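Local coordinates for protein CRISPR-associated endonuclease Cas9 (Campylobacter jejuni subsp. jejuni serotype O:2, PDB 5X2H) that is a guide RNA-directed endonuclease that, in its full-length form, cuts both strands of matching DNA with separate RuvC-like and HNH nuclease domains in bacterial antiviral defence, at residues K450-N455 against A495-N500. Residues are numbered along the deposited sequence; the frame is centred on the assembly and turned at random.
Sequences KDEVTN and ARLVLN. With nucleotides of chain B; nucleotides of chain C.
Val-453, in the loop 450-455, meets Leu-497 on the helix segment 495-500 branch against branch: CG2 of Val-453 lies 3.6 Å from CD2 of Leu-497, and the two side chains run aslant to one another. Leu-497 reaches the loop because its CG stands anti to the backbone N (chi1 -177°), which carries both methyls out from the helix. Its other methyl, CD1, sits 4.1 Å from OE1 of Glu-452, whose extended chain passes the leucine in the opposite direction. The contact is small, 95 Å² buried with both sides summed, and no hydrogen bond crosses it; only the valine-leucine pair is apolar on both sides. Helix 456-476 lines it, with Val-458 and Leu-459 touching Val-453 and Ile-462 touching Leu-497.

Two polar bonds tie the turn within the loop. Val-453 N donates to Lys-450 O, and Lys-450 NZ returns to grip Val-453 O at 3.1 Å, nearly in line with the carbonyl (168°). Asn-455 is the N-cap of helix 456-476, its OD1 accepting from Val-457 N.

Nucleic acid is touched by both segments. Thr-454 OG1 is hydrogen-bonded to O2' of G12 of chain B at 3.2 Å, a contact with the ribose hydroxyl that DNA lacks, while ND2 of Asn-455 packs 3.4 Å from C4' of the same sugar. Glu-452 brings its CB and CG beside the phosphate group of DC19 of chain C. On the helix, one face of the Arg-496 guanidinium is covered by the sugar of G1 of chain B, its C5' 3.4 Å above the plane, over the centre.

The arrangement joins the loop leading into helix 456-476 to helix 493-505 of the RuvC-like nuclease part, beside the guide RNA-target DNA heteroduplex characteristic of Cas9.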
loop_
_atom_site.group_PDB
_atom_site.type_symbol
_atom_site.label_atom_id
_atom_site.label_comp_id
_atom_site.label_asym_id
_atom_site.label_seq_id
_atom_site.Cartn_x
_atom_site.Cartn_y
_atom_site.Cartn_z
ATOM N N LYS A 450 4.435 15.168 -7.810
ATOM C CA LYS A 450 3.951 14.385 -6.678
ATOM C C LYS A 450 2.955 13.320 -7.115
ATOM O O LYS A 450 3.101 12.142 -6.770
ATOM C CB LYS A 450 3.324 15.303 -5.629
ATOM C CG LYS A 450 2.679 14.542 -4.482
ATOM C CD LYS A 450 3.682 13.615 -3.806
ATOM C CE LYS A 450 2.985 12.549 -2.973
ATOM N NZ LYS A 450 2.200 11.599 -3.815
ATOM N N ASP A 451 1.928 13.715 -7.871
ATOM C CA ASP A 451 0.879 12.780 -8.261
ATOM C C ASP A 451 1.397 11.627 -9.109
ATOM O O ASP A 451 0.678 10.637 -9.281
ATOM C CB ASP A 451 -0.227 13.522 -9.015
ATOM C CG ASP A 451 -0.790 14.688 -8.225
ATOM O OD1 ASP A 451 -0.603 14.720 -6.990
ATOM O OD2 ASP A 451 -1.424 15.573 -8.840
ATOM N N GLU A 452 2.622 11.719 -9.633
ATOM C CA GLU A 452 3.184 10.634 -10.427
ATOM C C GLU A 452 3.612 9.443 -9.578
ATOM O O GLU A 452 3.746 8.335 -10.111
ATOM C CB GLU A 452 4.387 11.131 -11.229
ATOM C CG GLU A 452 4.130 12.359 -12.081
ATOM C CD GLU A 452 5.345 12.743 -12.903
ATOM O OE1 GLU A 452 6.295 11.934 -12.966
ATOM O OE2 GLU A 452 5.353 13.848 -13.483
ATOM N N VAL A 453 3.836 9.638 -8.282
ATOM C CA VAL A 453 4.451 8.626 -7.432
ATOM C C VAL A 453 3.489 8.264 -6.311
ATOM O O VAL A 453 3.180 9.102 -5.453
ATOM C CB VAL A 453 5.792 9.105 -6.858
ATOM C CG1 VAL A 453 6.476 7.977 -6.104
ATOM C CG2 VAL A 453 6.681 9.631 -7.971
ATOM N N THR A 454 3.025 7.014 -6.315
ATOM C CA THR A 454 2.249 6.461 -5.216
ATOM C C THR A 454 3.042 5.501 -4.347
ATOM O O THR A 454 2.627 5.232 -3.217
ATOM C CB THR A 454 1.015 5.715 -5.746
ATOM O OG1 THR A 454 1.428 4.487 -6.361
ATOM C CG2 THR A 454 0.274 6.562 -6.762
ATOM N N ASN A 455 4.160 4.986 -4.842
ATOM C CA ASN A 455 4.907 3.952 -4.135
ATOM C C ASN A 455 5.598 4.540 -2.912
ATOM O O ASN A 455 6.471 5.404 -3.062
ATOM C CB ASN A 455 5.925 3.317 -5.078
ATOM C CG ASN A 455 6.427 1.979 -4.583
ATOM O OD1 ASN A 455 6.502 1.736 -3.380
ATOM N ND2 ASN A 455 6.774 1.097 -5.513
ATOM N N ALA A 495 16.090 7.748 -10.981
ATOM C CA ALA A 495 17.171 8.713 -11.147
ATOM C C ALA A 495 16.730 9.880 -12.017
ATOM O O ALA A 495 16.983 11.043 -11.683
ATOM C CB ALA A 495 18.401 8.035 -11.748
ATOM N N ARG A 496 16.066 9.586 -13.139
ATOM C CA ARG A 496 15.542 10.644 -13.993
ATOM C C ARG A 496 14.511 11.488 -13.256
ATOM O O ARG A 496 14.393 12.692 -13.515
ATOM C CB ARG A 496 14.945 10.033 -15.261
ATOM C CG ARG A 496 14.385 11.038 -16.249
ATOM C CD ARG A 496 15.410 12.098 -16.622
ATOM N NE ARG A 496 16.632 11.523 -17.177
ATOM C CZ ARG A 496 17.605 12.239 -17.731
ATOM N NH1 ARG A 496 18.685 11.637 -18.212
ATOM N NH2 ARG A 496 17.496 13.558 -17.811
ATOM N N LEU A 497 13.772 10.882 -12.324
ATOM C CA LEU A 497 12.797 11.630 -11.538
ATOM C C LEU A 497 13.489 12.566 -10.555
ATOM O O LEU A 497 13.143 13.750 -10.461
ATOM C CB LEU A 497 11.873 10.664 -10.798
ATOM C CG LEU A 497 10.746 11.297 -9.982
ATOM C CD1 LEU A 497 9.804 12.084 -10.886
ATOM C CD2 LEU A 497 9.991 10.225 -9.232
ATOM N N VAL A 498 14.463 12.048 -9.805
ATOM C CA VAL A 498 15.194 12.878 -8.852
ATOM C C VAL A 498 15.924 14.002 -9.576
ATOM O O VAL A 498 16.010 15.131 -9.077
ATOM C CB VAL A 498 16.160 12.009 -8.025
ATOM C CG1 VAL A 498 17.089 12.879 -7.198
ATOM C CG2 VAL A 498 15.379 11.064 -7.122
ATOM N N LEU A 499 16.443 13.717 -10.771
ATOM C CA LEU A 499 17.172 14.726 -11.531
ATOM C C LEU A 499 16.246 15.851 -11.985
ATOM O O LEU A 499 16.559 17.034 -11.801
ATOM C CB LEU A 499 17.867 14.072 -12.725
ATOM C CG LEU A 499 18.655 14.969 -13.682
ATOM C CD1 LEU A 499 19.978 14.316 -14.053
ATOM C CD2 LEU A 499 17.844 15.273 -14.936
ATOM N N ASN A 500 15.105 15.502 -12.588
ATOM C CA ASN A 500 14.159 16.525 -13.030
ATOM C C ASN A 500 13.596 17.301 -11.848
ATOM O O ASN A 500 13.368 18.513 -11.940
ATOM C CB ASN A 500 13.025 15.886 -13.833
ATOM C CG ASN A 500 13.490 15.331 -15.160
ATOM O OD1 ASN A 500 14.299 15.944 -15.857
ATOM N ND2 ASN A 500 12.976 14.162 -15.523
ATOM P P G B 12 3.899 -4.535 -6.557
ATOM O OP1 G B 12 4.585 -5.222 -5.433
ATOM O OP2 G B 12 2.698 -5.139 -7.191
ATOM O "O5'" G B 12 3.490 -3.075 -6.075
ATOM C "C5'" G B 12 4.472 -2.146 -5.645
ATOM C "C4'" G B 12 3.934 -0.740 -5.661
ATOM O "O4'" G B 12 3.543 -0.378 -7.010
ATOM C "C3'" G B 12 2.680 -0.500 -4.838
ATOM O "O3'" G B 12 2.954 -0.319 -3.461
ATOM C "C2'" G B 12 2.078 0.731 -5.504
ATOM O "O2'" G B 12 2.739 1.909 -5.069
ATOM C "C1'" G B 12 2.432 0.492 -6.972
ATOM N N9 G B 12 1.317 -0.115 -7.725
ATOM C C8 G B 12 1.168 -1.427 -8.103
ATOM N N7 G B 12 0.063 -1.645 -8.766
ATOM C C5 G B 12 -0.556 -0.403 -8.829
ATOM C C6 G B 12 -1.788 -0.008 -9.421
ATOM O O6 G B 12 -2.611 -0.701 -10.032
ATOM N N1 G B 12 -2.029 1.351 -9.248
ATOM C C2 G B 12 -1.195 2.219 -8.590
ATOM N N2 G B 12 -1.597 3.495 -8.523
ATOM N N3 G B 12 -0.047 1.865 -8.033
ATOM C C4 G B 12 0.206 0.550 -8.190
ATOM P P G B 1 16.018 9.268 -22.371
ATOM O OP1 G B 1 17.462 8.967 -22.196
ATOM O OP2 G B 1 15.002 8.483 -21.624
ATOM O "O5'" G B 1 15.795 10.809 -22.032
ATOM C "C5'" G B 1 16.483 11.428 -20.954
ATOM C "C4'" G B 1 16.266 12.919 -20.952
ATOM O "O4'" G B 1 16.937 13.512 -22.095
ATOM C "C3'" G B 1 14.822 13.378 -21.090
ATOM O "O3'" G B 1 14.106 13.350 -19.869
ATOM C "C2'" G B 1 14.973 14.773 -21.675
ATOM O "O2'" G B 1 15.351 15.696 -20.664
ATOM C "C1'" G B 1 16.161 14.572 -22.614
ATOM N N9 G B 1 15.722 14.196 -23.972
ATOM C C8 G B 1 15.936 12.989 -24.592
ATOM N N7 G B 1 15.437 12.933 -25.796
ATOM C C5 G B 1 14.852 14.178 -25.983
ATOM C C6 G B 1 14.153 14.704 -27.100
ATOM O O6 G B 1 13.905 14.155 -28.181
ATOM N N1 G B 1 13.726 16.007 -26.873
ATOM C C2 G B 1 13.943 16.715 -25.720
ATOM N N2 G B 1 13.452 17.962 -25.694
ATOM N N3 G B 1 14.594 16.240 -24.670
ATOM C C4 G B 1 15.019 14.973 -24.868
ATOM P P DC C 19 0.748 10.006 -13.968
ATOM O OP1 DC C 19 1.017 11.450 -14.153
ATOM O OP2 DC C 19 0.055 9.232 -15.022
ATOM O "O5'" DC C 19 2.132 9.274 -13.640
ATOM C "C5'" DC C 19 2.622 8.260 -14.497
ATOM C "C4'" DC C 19 3.536 7.319 -13.736
ATOM O "O4'" DC C 19 2.730 6.373 -12.985
ATOM C "C3'" DC C 19 4.438 6.466 -14.609
ATOM O "O3'" DC C 19 5.657 7.146 -14.859
ATOM C "C2'" DC C 19 4.649 5.232 -13.743
ATOM C "C1'" DC C 19 3.269 5.068 -13.116
ATOM N N1 DC C 19 2.329 4.238 -13.942
ATOM C C2 DC C 19 2.533 2.857 -14.046
ATOM O O2 DC C 19 3.485 2.338 -13.448
ATOM N N3 DC C 19 1.678 2.124 -14.800
ATOM C C4 DC C 19 0.659 2.716 -15.428
ATOM N N4 DC C 19 -0.156 1.950 -16.159
ATOM C C5 DC C 19 0.435 4.121 -15.337
ATOM C C6 DC C 19 1.285 4.835 -14.590
#